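Local coordinates for hypothetical protein PH1505 (Pyrococcus horikoshii, PDB 2CYJ) that is of unknown function, a small single-chain alpha/beta protein of the DUF498 (Mth938-like) family whose biochemical role remains to be established, at residues L98-L101 and E102-G106. Residues are numbered along the deposited sequence; the frame is centred on the assembly and turned at random.
Sequences LKLL and EELWG
K99 and E102 meet one turn apart on the last turns of helix 94-104, their side chains running alongside each other in the same direction. The E102 chain can be traced atom by atom. Its CB lies 3.4 Å from K99 O; CG, anti to the backbone N (chi1 175°), continues an extended run that carries the carboxylate back beside the lysine. CD comes within 3.9 Å of K99 NZ, and OE1 lies against the aliphatic CE of K99. OE1 accepts a hydrogen bond from K99 NZ at 2.9 Å, part of a salt bridge, through its syn lone pair, and also accepts from a water 2.7 Å away. That water donates to K99 O as well, which at the same time receives E103 N, so one carbonyl serves two donors.

Two apolar pairs follow at i, i+4 spacing. L100 CG sits 3.7 Å from L104 CD1, the two leucines crossing at a slant, while L100 O accepts L104 N. With an alanine in place of L100, the contacts of the CG methine and the CD1 methyl would be gone, and L104 CG and CD1 would probably lose their apolar neighbour on this side. On another side of the helix, L101 CD1 reaches the indole of W105 at its edge, near the ring plane, 3.8 Å from CE3. Both of these side chains also touch M1 and I24, and L101 packs on I110 and A112 of strand 110-115, joining the helix end to the mixed sheet.

W105 is the first residue beyond helical backbone angles, yet its N still bonds L101 O at 2.9 Å, with an N-H...O angle of 133°, more bent than in the other backbone bonds here. The chemistry thus divides by side: a hydrated ion pair on the exposed surface, and leucine-indole contact where the helix C-terminus meets the sheet.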
loop_
_atom_site.group_PDB
_atom_site.type_symbol
_atom_site.label_atom_id
_atom_site.label_comp_id
_atom_site.label_asym_id
_atom_site.label_seq_id
_atom_site.Cartn_x
_atom_site.Cartn_y
_atom_site.Cartn_z
ATOM N N LEU A 98 -7.328 2.532 -4.721
ATOM C CA LEU A 98 -7.986 3.255 -3.637
ATOM C C LEU A 98 -9.501 3.217 -3.772
ATOM O O LEU A 98 -10.219 3.242 -2.772
ATOM C CB LEU A 98 -7.476 4.702 -3.561
ATOM C CG LEU A 98 -6.066 4.801 -2.956
ATOM C CD1 LEU A 98 -5.517 6.196 -3.152
ATOM C CD2 LEU A 98 -6.114 4.461 -1.471
ATOM N N LYS A 99 -9.994 3.165 -5.008
ATOM C CA LYS A 99 -11.431 3.083 -5.198
ATOM C C LYS A 99 -11.882 1.703 -4.695
ATOM O O LYS A 99 -12.929 1.583 -4.050
ATOM C CB LYS A 99 -11.788 3.282 -6.674
ATOM C CG LYS A 99 -13.269 3.595 -6.913
ATOM C CD LYS A 99 -13.694 4.879 -6.192
ATOM C CE LYS A 99 -15.153 5.226 -6.447
ATOM N NZ LYS A 99 -15.574 6.354 -5.561
ATOM N N LEU A 100 -11.084 0.669 -4.960
ATOM C CA LEU A 100 -11.413 -0.678 -4.499
ATOM C C LEU A 100 -11.284 -0.757 -2.972
ATOM O O LEU A 100 -12.065 -1.444 -2.317
ATOM C CB LEU A 100 -10.490 -1.715 -5.150
ATOM C CG LEU A 100 -10.744 -3.177 -4.778
ATOM C CD1 LEU A 100 -12.125 -3.621 -5.266
ATOM C CD2 LEU A 100 -9.667 -4.036 -5.426
ATOM N N LEU A 101 -10.302 -0.059 -2.401
ATOM C CA LEU A 101 -10.139 -0.059 -0.947
ATOM C C LEU A 101 -11.411 0.499 -0.301
ATOM O O LEU A 101 -11.917 -0.029 0.689
ATOM C CB LEU A 101 -8.938 0.800 -0.543
ATOM C CG LEU A 101 -8.622 0.806 0.958
ATOM C CD1 LEU A 101 -8.220 -0.596 1.414
ATOM C CD2 LEU A 101 -7.498 1.804 1.236
ATOM N N GLU A 102 -11.918 1.586 -0.864
ATOM C CA GLU A 102 -13.141 2.196 -0.374
ATOM C C GLU A 102 -14.303 1.202 -0.464
ATOM O O GLU A 102 -15.110 1.090 0.463
ATOM C CB GLU A 102 -13.446 3.431 -1.216
ATOM C CG GLU A 102 -14.759 4.113 -0.910
ATOM C CD GLU A 102 -14.997 5.275 -1.845
ATOM O OE1 GLU A 102 -15.429 5.035 -2.996
ATOM O OE2 GLU A 102 -14.731 6.429 -1.440
ATOM N N GLU A 103 -14.374 0.480 -1.581
ATOM C CA GLU A 103 -15.437 -0.489 -1.808
ATOM C C GLU A 103 -15.396 -1.660 -0.815
ATOM O O GLU A 103 -16.429 -2.092 -0.310
ATOM C CB GLU A 103 -15.337 -1.011 -3.243
ATOM C CG GLU A 103 -16.446 -1.953 -3.656
ATOM C CD GLU A 103 -16.190 -2.584 -5.005
ATOM O OE1 GLU A 103 -15.709 -1.884 -5.923
ATOM O OE2 GLU A 103 -16.475 -3.785 -5.153
ATOM N N LEU A 104 -14.196 -2.154 -0.523
ATOM C CA LEU A 104 -14.032 -3.298 0.374
ATOM C C LEU A 104 -13.938 -2.975 1.863
ATOM O O LEU A 104 -14.130 -3.850 2.709
ATOM C CB LEU A 104 -12.783 -4.084 -0.030
ATOM C CG LEU A 104 -12.679 -4.573 -1.479
ATOM C CD1 LEU A 104 -11.308 -5.213 -1.700
ATOM C CD2 LEU A 104 -13.784 -5.574 -1.773
ATOM N N TRP A 105 -13.648 -1.727 2.192
ATOM C CA TRP A 105 -13.481 -1.370 3.587
ATOM C C TRP A 105 -14.684 -1.678 4.464
ATOM O O TRP A 105 -15.831 -1.427 4.092
ATOM C CB TRP A 105 -13.114 0.111 3.709
ATOM C CG TRP A 105 -12.501 0.453 5.033
ATOM C CD1 TRP A 105 -13.147 0.926 6.145
ATOM C CD2 TRP A 105 -11.122 0.318 5.397
ATOM N NE1 TRP A 105 -12.253 1.093 7.178
ATOM C CE2 TRP A 105 -11.003 0.721 6.749
ATOM C CE3 TRP A 105 -9.972 -0.115 4.715
ATOM C CZ2 TRP A 105 -9.777 0.719 7.429
ATOM C CZ3 TRP A 105 -8.758 -0.118 5.388
ATOM C CH2 TRP A 105 -8.671 0.292 6.737
ATOM N N GLY A 106 -14.410 -2.235 5.635
ATOM C CA GLY A 106 -15.489 -2.521 6.559
ATOM C C GLY A 106 -15.828 -3.974 6.766
ATOM O O GLY A 106 -16.489 -4.322 7.743
HETATM O O HOH W 1 -15.559 2.599 -4.111
#